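Local coordinates for protein putative chorismate mutase (Yersinia pestis biovar Microtus str. 91001, PDB 2GBB) that catalyses the Claisen rearrangement of chorismate to prephenate as a secreted, all-helical chorismate mutase and may play some role in pathogenicity, at residues A[30-34]-A[35-39]; A[44-47]-A[48-51]; A[91-94]-A[95-99]; A[112-115]-A[116-120]; A[136-139]-A[140-144]. All blocks are in the same frame, centred on the assembly; numbering follows the deposited sequence.

Contact 1: A[30-34]-A[35-39]; sequences PIEDR and IQEEK. With SO4 (sulfate ion), chain I.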
# COMPACT_ATOMS: atom_id res chain seq x y z
N PRO A 30 9.40 0.04 6.25
CA PRO A 30 8.96 0.39 4.91
C PRO A 30 8.81 -0.88 4.02
O PRO A 30 9.55 -1.85 4.19
CB PRO A 30 10.08 1.27 4.34
CG PRO A 30 11.20 1.29 5.41
CD PRO A 30 10.68 0.64 6.65
N ILE A 31 7.87 -0.83 3.08
CA ILE A 31 7.68 -1.93 2.12
C ILE A 31 8.88 -2.08 1.20
O ILE A 31 9.33 -3.22 0.93
CB ILE A 31 6.42 -1.74 1.28
CG1 ILE A 31 5.17 -1.94 2.18
CG2 ILE A 31 6.45 -2.69 0.01
CD1 ILE A 31 5.35 -3.13 3.25
N GLU A 32 9.41 -0.92 0.75
CA GLU A 32 10.53 -0.90 -0.18
C GLU A 32 11.87 -0.91 0.54
O GLU A 32 12.16 -0.08 1.41
CB GLU A 32 10.47 0.31 -1.10
CG GLU A 32 11.52 0.25 -2.24
CD GLU A 32 11.35 1.40 -3.23
OE1 GLU A 32 10.35 1.38 -4.02
OE2 GLU A 32 12.19 2.31 -3.21
N ASP A 33 12.69 -1.89 0.20
CA ASP A 33 13.98 -2.07 0.86
C ASP A 33 14.92 -2.51 -0.26
O ASP A 33 14.92 -3.68 -0.64
CB ASP A 33 13.86 -3.12 1.96
CG ASP A 33 15.24 -3.56 2.53
OD1 ASP A 33 16.26 -3.02 2.10
OD2 ASP A 33 15.31 -4.49 3.36
N ARG A 34 15.67 -1.54 -0.81
CA ARG A 34 16.51 -1.71 -1.98
C ARG A 34 17.68 -2.62 -1.76
O ARG A 34 18.13 -3.29 -2.69
CB ARG A 34 17.03 -0.37 -2.48
CG ARG A 34 15.94 0.38 -3.25
CD ARG A 34 16.31 1.80 -3.65
NE ARG A 34 15.31 2.22 -4.65
CZ ARG A 34 15.49 3.12 -5.61
NH1 ARG A 34 16.63 3.80 -5.73
NH2 ARG A 34 14.51 3.35 -6.47
N ILE A 35 18.17 -2.66 -0.52
CA ILE A 35 19.21 -3.61 -0.20
C ILE A 35 18.71 -5.01 -0.43
O ILE A 35 19.39 -5.83 -1.09
CB ILE A 35 19.71 -3.44 1.25
CG1 ILE A 35 20.23 -1.99 1.48
CG2 ILE A 35 20.84 -4.50 1.58
CD1 ILE A 35 21.28 -1.48 0.44
N GLN A 36 17.54 -5.31 0.14
CA GLN A 36 16.93 -6.65 -0.04
C GLN A 36 16.65 -6.92 -1.55
O GLN A 36 16.82 -8.04 -2.04
CB GLN A 36 15.61 -6.75 0.76
CG GLN A 36 14.83 -8.12 0.60
CD GLN A 36 15.63 -9.38 1.03
OE1 GLN A 36 16.66 -9.22 1.86
NE2 GLN A 36 15.29 -10.49 0.60
N GLU A 37 16.20 -5.91 -2.27
CA GLU A 37 15.88 -6.10 -3.71
C GLU A 37 17.13 -6.42 -4.51
O GLU A 37 17.14 -7.35 -5.30
CB GLU A 37 15.15 -4.88 -4.28
CG GLU A 37 13.83 -4.60 -3.55
CD GLU A 37 13.15 -3.33 -4.07
OE1 GLU A 37 13.72 -2.65 -4.99
OE2 GLU A 37 12.03 -3.01 -3.58
N GLU A 38 18.23 -5.70 -4.28
CA GLU A 38 19.48 -6.03 -5.01
C GLU A 38 19.97 -7.45 -4.70
O GLU A 38 20.53 -8.16 -5.56
CB GLU A 38 20.61 -5.00 -4.71
CG GLU A 38 20.25 -3.61 -5.13
CD GLU A 38 20.08 -3.52 -6.66
OE1 GLU A 38 21.06 -3.75 -7.39
OE2 GLU A 38 18.98 -3.21 -7.12
N LYS A 39 19.79 -7.85 -3.44
CA LYS A 39 20.19 -9.18 -2.99
C LYS A 39 19.38 -10.27 -3.76
O LYS A 39 19.94 -11.23 -4.27
CB LYS A 39 19.99 -9.25 -1.46
CG LYS A 39 20.49 -10.50 -0.81
CD LYS A 39 19.97 -10.64 0.65
CE LYS A 39 20.13 -12.15 1.03
NZ LYS A 39 20.39 -12.31 2.49
S SO4 I . 6.30 2.26 2.79
O1 SO4 I . 6.70 3.11 1.69
O2 SO4 I . 7.36 2.00 3.69
O3 SO4 I . 5.26 3.00 3.40
O4 SO4 I . 5.84 1.01 2.28
O HOH W 1 11.56 -4.01 -1.31
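The flat carboxylate of Asp33 meets Gln36 across the first turn of helix 34-50, with Gln36 CB 3.5 Å from Asp33 OD2 and the Gln36 amide plane turned 57° from the carboxylate. Asp33 is the N-cap of this helix. CG stands anti to the backbone N (chi1 169°), and this brings OD1 back over the helix start. There OD1 accepts from Gln36 N in a straight but weak bond of 3.3 Å. The helix proper opens with Glu37 N bonded to Asp33 O at 3.0 Å, followed by Glu38 N to Arg34 O.

The second pair of flat groups is Glu32 and Glu37. Their carboxylates are 61° apart, and the side chains cross at about a right angle. Glu37 OE2 lies 3.6 Å from Glu32 CG. Both acids form salt bridges to Lys70, which would offset the repulsion between them. Arg34 NE adds a weak salt bridge to Glu32 OE2. Asp33 and Lys70 are assigned to the substrate site, so this cap probably forms part of the pocket wall. At the subunit boundary, a sulfate takes a bond from Ile31 N of each subunit. In this chain, Ile31 N is 2.9 Å from sulfate O4.

Contact 2: A[44-47]-A[48-51]; sequences AMAQ and AESL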
# COMPACT_ATOMS: atom_id res chain seq x y z
N ALA A 44 19.27 -14.31 -7.99
CA ALA A 44 18.58 -14.81 -9.17
C ALA A 44 19.53 -14.82 -10.36
O ALA A 44 19.63 -15.82 -11.05
CB ALA A 44 17.31 -14.02 -9.47
N MSE A 45 20.26 -13.72 -10.58
CA MSE A 45 21.22 -13.67 -11.69
C MSE A 45 22.34 -14.73 -11.60
O MSE A 45 22.76 -15.28 -12.61
CB MSE A 45 21.80 -12.26 -11.89
CG MSE A 45 20.77 -11.28 -12.48
SE MSE A 45 21.58 -9.51 -12.70
CE MSE A 45 23.32 -10.08 -13.58
N ALA A 46 22.80 -15.02 -10.39
CA ALA A 46 23.79 -16.06 -10.22
C ALA A 46 23.16 -17.46 -10.47
O ALA A 46 23.80 -18.29 -11.05
CB ALA A 46 24.42 -15.97 -8.84
N GLN A 47 21.94 -17.72 -10.04
CA GLN A 47 21.26 -18.98 -10.34
C GLN A 47 21.04 -19.17 -11.84
O GLN A 47 21.41 -20.21 -12.41
CB GLN A 47 19.94 -19.10 -9.61
CG GLN A 47 20.08 -19.35 -8.15
CD GLN A 47 18.78 -19.41 -7.41
OE1 GLN A 47 18.57 -20.32 -6.62
NE2 GLN A 47 17.88 -18.43 -7.65
N ALA A 48 20.43 -18.18 -12.48
CA ALA A 48 20.34 -18.13 -13.95
C ALA A 48 21.64 -18.59 -14.69
O ALA A 48 21.58 -19.41 -15.61
CB ALA A 48 19.86 -16.71 -14.40
N GLU A 49 22.77 -18.06 -14.27
CA GLU A 49 24.12 -18.55 -14.64
C GLU A 49 24.33 -20.07 -14.57
O GLU A 49 24.89 -20.68 -15.49
CB GLU A 49 25.14 -17.94 -13.66
CG GLU A 49 25.95 -16.73 -14.09
CD GLU A 49 27.32 -16.70 -13.34
OE1 GLU A 49 27.31 -16.59 -12.08
OE2 GLU A 49 28.41 -16.81 -14.00
N SER A 50 23.96 -20.67 -13.43
CA SER A 50 24.15 -22.12 -13.27
C SER A 50 23.15 -22.93 -14.12
O SER A 50 23.37 -24.10 -14.41
CB SER A 50 24.15 -22.54 -11.79
OG SER A 50 22.97 -22.15 -11.09
N LEU A 51 22.06 -22.30 -14.55
CA LEU A 51 21.03 -23.01 -15.27
C LEU A 51 21.09 -22.82 -16.78
O LEU A 51 20.20 -23.30 -17.49
CB LEU A 51 19.65 -22.60 -14.73
CG LEU A 51 19.39 -22.89 -13.26
CD1 LEU A 51 18.13 -22.13 -12.77
CD2 LEU A 51 19.26 -24.40 -13.00
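The backbone here is the last two turns of helix 34-50, with Ala48 N bonded to Ala44 O at 2.9 Å, Glu49 N to Met45 O at 3.2 Å, and a weak, longer bond from Ser50 N to Ala46 O. Leu51 is the first residue to leave helical geometry.

The side chain of Ser50 reaches back to the carbonyl of Gln47. Its OG lies between the backbone N and the carbonyl carbon (chi1 57°), and from there it donates to Gln47 O at 2.8 Å. The hydroxyl comes in the carbonyl plane, on a lone pair. Gln47 O also receives weak bonds from Ser50 N and Leu51 N. One carbonyl thus takes up three donors as the helix ends. Leu51 CG lies 3.5 Å from Gln47 O. Ala48 CB lies 3.5 Å from Ala44 O, one turn before it. The Glu49 chain runs back along Ala46, where Glu49 OE1 is 4.0 Å from Ala46 CA.

The Gln47 side chain is extended and leads away from this turn. Its OE1 is hydrogen-bonded to Thr105 of helix 93-117. Gln47 and Leu51 pack on Leu108 of that helix. Ala44, Met45 (modelled as selenomethionine) and Ala48 touch Met62, Glu56 and Ile58 of helix 55-82. This end of helix 34-50 therefore packs against both long helices of the bundle.

Contact 3: A[91-94]-A[95-99]; sequences KPLD and DVRAN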
# COMPACT_ATOMS: atom_id res chain seq x y z
N LYS A 91 4.10 -15.65 9.55
CA LYS A 91 5.15 -16.64 9.81
C LYS A 91 6.52 -15.97 10.06
O LYS A 91 6.72 -14.83 9.65
CB LYS A 91 5.20 -17.63 8.63
CG LYS A 91 4.00 -18.62 8.67
CD LYS A 91 3.95 -19.50 7.41
CE LYS A 91 2.52 -20.05 7.16
NZ LYS A 91 2.47 -20.85 5.86
N PRO A 92 7.46 -16.66 10.76
CA PRO A 92 8.78 -16.05 10.99
C PRO A 92 9.47 -15.70 9.67
O PRO A 92 9.51 -16.53 8.74
CB PRO A 92 9.56 -17.18 11.68
CG PRO A 92 8.57 -18.01 12.30
CD PRO A 92 7.40 -18.01 11.34
N LEU A 93 10.04 -14.50 9.58
CA LEU A 93 10.59 -13.98 8.33
C LEU A 93 11.53 -14.95 7.66
O LEU A 93 11.48 -15.15 6.44
CB LEU A 93 11.38 -12.70 8.58
CG LEU A 93 11.55 -11.54 7.59
CD1 LEU A 93 12.95 -10.96 7.67
CD2 LEU A 93 11.12 -11.79 6.18
N ASP A 94 12.45 -15.49 8.45
CA ASP A 94 13.53 -16.28 7.84
C ASP A 94 12.94 -17.50 7.15
O ASP A 94 13.40 -17.91 6.08
CB ASP A 94 14.52 -16.72 8.91
CG ASP A 94 15.82 -17.22 8.32
OD1 ASP A 94 16.72 -16.36 8.03
OD2 ASP A 94 15.96 -18.47 8.21
N ASP A 95 11.93 -18.10 7.77
CA ASP A 95 11.23 -19.21 7.13
C ASP A 95 10.50 -18.79 5.81
O ASP A 95 10.45 -19.53 4.82
CB ASP A 95 10.15 -19.74 8.08
CG ASP A 95 10.71 -20.33 9.37
OD1 ASP A 95 11.94 -20.30 9.58
OD2 ASP A 95 9.87 -20.81 10.18
N VAL A 96 9.87 -17.63 5.84
CA VAL A 96 9.13 -17.13 4.67
C VAL A 96 10.10 -16.88 3.49
O VAL A 96 9.85 -17.29 2.33
CB VAL A 96 8.35 -15.84 5.06
CG1 VAL A 96 7.76 -15.16 3.83
CG2 VAL A 96 7.26 -16.19 6.04
N ARG A 97 11.20 -16.20 3.80
CA ARG A 97 12.17 -15.84 2.79
C ARG A 97 12.91 -17.05 2.20
O ARG A 97 13.31 -16.98 1.05
CB ARG A 97 13.16 -14.84 3.34
CG ARG A 97 12.56 -13.44 3.37
CD ARG A 97 13.60 -12.37 3.70
NE ARG A 97 13.01 -11.05 3.43
CZ ARG A 97 13.48 -9.90 3.90
NH1 ARG A 97 14.56 -9.88 4.72
NH2 ARG A 97 12.83 -8.78 3.58
N ALA A 98 13.11 -18.11 2.97
CA ALA A 98 13.73 -19.34 2.43
C ALA A 98 12.78 -20.01 1.45
O ALA A 98 13.19 -20.44 0.37
CB ALA A 98 14.15 -20.32 3.55
N ASN A 99 11.51 -20.07 1.81
CA ASN A 99 10.47 -20.54 0.91
C ASN A 99 10.36 -19.75 -0.39
O ASN A 99 10.21 -20.32 -1.48
CB ASN A 99 9.13 -20.51 1.62
CG ASN A 99 8.82 -21.83 2.34
OD1 ASN A 99 9.08 -22.91 1.81
ND2 ASN A 99 8.26 -21.73 3.52
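Arg97 N donates to Leu93 O at 2.9 Å, nearly straight at 170°. It is the shortest of the three backbone bonds that open helix 93-117. Val96 N to Pro92 O and Ala98 N to Asp94 O, both 3.1 Å, are the others.

The same pair also meets through its side chains. Leu93 CD2 lies over one face of the Arg97 guanidinium, 3.4 Å above its plane and offset toward the rim. At the outer end, Leu93 CD1 lies 3.5 Å from Arg97 NH1. Arg97 CG is anti to the carbonyl carbon (chi1 -79°), and the chain then runs extended to NE. It therefore passes along the leucine with its aliphatic part against CD2.

Pro92 is the N-cap residue of this helix. Its ring packs on the carboxylate of Asp95, with Pro92 CG 3.7 Å from Asp95 OD2. On another side of the turn, Val96 CG2 meets Lys91 CB at 3.6 Å. Val96 also packs on Asp19 and Val20 of helix 17-26, and Leu93 on Tyr23 of that helix. Arg97 probably binds substrate. Its NE is hydrogen-bonded to a citrate, probably from the crystallisation liquor, and the side chains of Lys24 and Asp33 of the site lie about 5 Å from that of Arg97.

Contact 4: A[112-115]-A[116-120]; sequences AEEL and KTCKP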
# COMPACT_ATOMS: atom_id res chain seq x y z
N ALA A 112 14.16 -22.40 -17.74
CA ALA A 112 15.30 -22.93 -18.48
C ALA A 112 14.89 -24.22 -19.19
O ALA A 112 15.03 -24.33 -20.40
CB ALA A 112 16.50 -23.20 -17.54
N GLU A 113 14.36 -25.18 -18.44
CA GLU A 113 13.80 -26.40 -19.02
C GLU A 113 12.87 -26.09 -20.23
O GLU A 113 13.09 -26.58 -21.36
CB GLU A 113 13.08 -27.22 -17.94
CG GLU A 113 12.76 -28.69 -18.31
CD GLU A 113 11.25 -28.94 -18.62
OE1 GLU A 113 10.65 -28.15 -19.38
OE2 GLU A 113 10.67 -29.94 -18.11
N GLU A 114 11.86 -25.25 -20.02
CA GLU A 114 10.90 -24.96 -21.07
C GLU A 114 11.52 -24.35 -22.31
O GLU A 114 11.13 -24.68 -23.43
CB GLU A 114 9.77 -24.07 -20.54
CG GLU A 114 8.93 -24.80 -19.47
CD GLU A 114 7.53 -24.24 -19.30
OE1 GLU A 114 7.04 -23.53 -20.21
OE2 GLU A 114 6.91 -24.51 -18.25
N LEU A 115 12.44 -23.42 -22.10
CA LEU A 115 13.15 -22.74 -23.17
C LEU A 115 13.95 -23.72 -24.02
O LEU A 115 14.07 -23.52 -25.24
CB LEU A 115 14.10 -21.69 -22.58
CG LEU A 115 13.82 -20.19 -22.73
CD1 LEU A 115 12.38 -19.79 -23.09
CD2 LEU A 115 14.42 -19.39 -21.55
N LYS A 116 14.53 -24.73 -23.36
CA LYS A 116 15.28 -25.80 -24.04
C LYS A 116 14.34 -26.74 -24.83
O LYS A 116 14.56 -27.01 -26.00
CB LYS A 116 16.12 -26.60 -23.03
CG LYS A 116 17.23 -25.78 -22.39
CD LYS A 116 17.74 -26.33 -21.02
CE LYS A 116 18.97 -25.53 -20.60
NZ LYS A 116 19.57 -25.90 -19.27
N THR A 117 13.26 -27.18 -24.18
CA THR A 117 12.41 -28.27 -24.64
C THR A 117 11.13 -27.87 -25.39
O THR A 117 10.56 -28.68 -26.13
CB THR A 117 12.04 -29.17 -23.43
OG1 THR A 117 13.23 -29.75 -22.88
CG2 THR A 117 11.08 -30.31 -23.82
N CYS A 118 10.65 -26.65 -25.21
CA CYS A 118 9.32 -26.31 -25.71
C CYS A 118 9.32 -25.26 -26.81
O CYS A 118 10.27 -24.47 -26.92
CB CYS A 118 8.40 -25.84 -24.56
SG CYS A 118 8.41 -26.96 -23.15
N LYS A 119 8.26 -25.28 -27.61
CA LYS A 119 7.91 -24.14 -28.47
C LYS A 119 7.40 -22.99 -27.58
O LYS A 119 6.89 -23.23 -26.48
CB LYS A 119 6.83 -24.54 -29.50
CG LYS A 119 7.27 -25.51 -30.60
CD LYS A 119 8.37 -24.93 -31.51
CE LYS A 119 8.32 -25.53 -32.93
NZ LYS A 119 9.33 -24.92 -33.88
N PRO A 120 7.56 -21.73 -28.04
CA PRO A 120 6.92 -20.64 -27.27
C PRO A 120 5.39 -20.69 -27.40
O PRO A 120 4.69 -19.89 -26.78
CB PRO A 120 7.51 -19.36 -27.90
CG PRO A 120 8.68 -19.84 -28.78
CD PRO A 120 8.30 -21.23 -29.21
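Cys118 meets Glu114 one turn back, where helix 93-117 ends. Three backbone hydrogen bonds close the helix. Lys116 N donates to Ala112 O at 3.0 Å, Thr117 N to Glu113 O at 2.9 Å, and Cys118 N to Glu114 O at 2.7 Å. Cys118 is the first residue with non-helical backbone angles, and the chain then leaves the helix.

The side-chain contacts are mostly with carbonyl groups. Lys116 lies along the turn below it. Its CG sits beside the backbone N (chi1 -65°), and this puts Lys116 CG 3.3 Å from Ala112 O. The extended chain carries NZ onward to a hydrogen bond with Leu51 O. Thr117 CB packs 3.5 Å from Glu113 O. Cys118 CB lies 3.2 Å from Glu114 O, and Cys118 SG sits 3.8 Å from Glu114 CA.

The covalent link is the disulfide from Cys118 SG to Cys3 SG. Next to it, the buried carboxylate of Glu114 is bound at both oxygens. OE1 accepts from Gly4 N. OE2 accepts from Gln5 N and from Gln110 NE2. Backbone N-H groups next to Cys3 thus meet the buried acid, and these bonds would favour its charged form. The disulfide and the acid together tie the N-terminal segment to this helix end.

Contact 5: A[136-139]-A[140-144]; sequences HNLT and SADVE. With SO4 (sulfate ion), chain E.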
# COMPACT_ATOMS: atom_id res chain seq x y z
N HIS A 136 -5.17 -12.41 -3.64
CA HIS A 136 -5.73 -11.23 -3.05
C HIS A 136 -4.70 -10.08 -3.17
O HIS A 136 -3.49 -10.28 -3.01
CB HIS A 136 -6.10 -11.50 -1.59
CG HIS A 136 -6.87 -10.38 -0.95
ND1 HIS A 136 -8.05 -9.89 -1.46
CD2 HIS A 136 -6.61 -9.66 0.17
CE1 HIS A 136 -8.48 -8.91 -0.68
NE2 HIS A 136 -7.63 -8.75 0.31
N ASN A 137 -5.18 -8.89 -3.53
CA ASN A 137 -4.32 -7.70 -3.61
C ASN A 137 -3.35 -7.66 -4.78
O ASN A 137 -2.44 -6.85 -4.80
CB ASN A 137 -3.61 -7.51 -2.29
CG ASN A 137 -4.50 -6.92 -1.25
OD1 ASN A 137 -5.61 -6.38 -1.69
ND2 ASN A 137 -4.19 -6.91 -0.05
N LEU A 138 -3.55 -8.50 -5.77
CA LEU A 138 -2.70 -8.51 -6.95
C LEU A 138 -3.54 -8.20 -8.18
O LEU A 138 -4.52 -8.89 -8.44
CB LEU A 138 -2.13 -9.91 -7.10
CG LEU A 138 -0.77 -10.21 -7.74
CD1 LEU A 138 -0.94 -11.34 -8.70
CD2 LEU A 138 -0.03 -9.04 -8.32
N THR A 139 -3.16 -7.22 -8.99
CA THR A 139 -4.02 -6.88 -10.11
C THR A 139 -3.53 -7.52 -11.42
O THR A 139 -2.43 -8.06 -11.50
CB THR A 139 -4.16 -5.35 -10.34
OG1 THR A 139 -2.92 -4.82 -10.79
CG2 THR A 139 -4.66 -4.58 -9.06
N SER A 140 -4.38 -7.45 -12.43
CA SER A 140 -4.05 -7.90 -13.78
C SER A 140 -2.90 -7.11 -14.41
O SER A 140 -2.03 -7.72 -15.04
CB SER A 140 -5.29 -7.83 -14.65
OG SER A 140 -6.15 -8.88 -14.23
N ALA A 141 -2.89 -5.78 -14.25
CA ALA A 141 -1.68 -5.01 -14.59
C ALA A 141 -0.36 -5.52 -13.91
O ALA A 141 0.69 -5.56 -14.56
CB ALA A 141 -1.88 -3.49 -14.37
N ASP A 142 -0.43 -5.97 -12.67
CA ASP A 142 0.75 -6.52 -11.97
C ASP A 142 1.20 -7.81 -12.66
O ASP A 142 2.39 -8.04 -12.87
CB ASP A 142 0.41 -6.84 -10.51
CG ASP A 142 0.07 -5.58 -9.67
OD1 ASP A 142 0.77 -4.56 -9.83
OD2 ASP A 142 -0.88 -5.64 -8.84
N VAL A 143 0.22 -8.66 -13.02
CA VAL A 143 0.53 -9.94 -13.64
C VAL A 143 1.01 -9.78 -15.07
O VAL A 143 1.89 -10.51 -15.51
CB VAL A 143 -0.66 -10.92 -13.53
CG1 VAL A 143 -0.29 -12.27 -14.14
CG2 VAL A 143 -1.05 -11.12 -12.03
N GLU A 144 0.42 -8.84 -15.81
CA GLU A 144 0.83 -8.59 -17.20
C GLU A 144 2.28 -8.12 -17.34
O GLU A 144 2.95 -8.50 -18.30
CB GLU A 144 -0.13 -7.61 -17.88
CG GLU A 144 -1.58 -8.23 -17.94
CD GLU A 144 -2.65 -7.19 -18.21
OE1 GLU A 144 -2.35 -6.23 -18.96
OE2 GLU A 144 -3.78 -7.35 -17.65
S SO4 E . -7.92 -6.53 -11.61
O1 SO4 E . -6.73 -5.88 -12.11
O2 SO4 E . -7.69 -7.93 -11.22
O3 SO4 E . -8.37 -5.77 -10.44
O4 SO4 E . -8.90 -6.47 -12.69
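Thr139 and Asp142 grip each other at the start of helix 140-150, the tight part of this contact. They form a capping box. Thr139 N donates to Asp142 OD2 at 2.8 Å, on the anti side of the oxygen and 22° out of the carboxylate plane. In return, Thr139 OG1 accepts a weak bond of 3.3 Å from Asp142 N. With chi1 at 69° the hydroxyl faces the first turn of the helix. It also gives a weak bond to OD2. Val143 N bonds Thr139 O at 3.1 Å. Below the cap, Leu138 CD1 and Val143 CG2 meet closely at 3.3 Å, their side chains crossing at about a right angle. Ile133 packs on both.

The other side is looser. Ser140 is exposed, and its backbone N donates to sulfate O1 at 2.8 Å. Ser140 OG is farther from the ion, 3.5 Å from sulfate O2. The sulfate probably came from the crystallisation liquor.

Asp142 has further partners. OD2 forms a salt bridge with Arg75, and OD1 bonds Ser82 of the second subunit. With so many donors around it, the buried carboxylate is probably charged, and it joins the helix cap to the dimer interface.

Contacts 1 and 3 both contribute residues to the likely substrate site. They touch where Gln36 OE1 lies 3.6 Å from Arg97 NH1, and their centres are about 16 Å apart. The citrate sits about 3 Å from the Arg97 side chain and about 4 Å from that of Glu37. Contact 2 ends the helix that contact 1 begins, about 20 Å away between centres. Likewise, contact 4 ends the helix begun by contact 3, with centres about 31 Å apart. Contacts 2 and 4 meet at these helix ends through a probable hydrogen bond. Contact 5 touches none of the others. Its Asp142 side chain lies about 4 Å from that of Ala71 of the site. Contacts 1 and 5 both reach the second subunit.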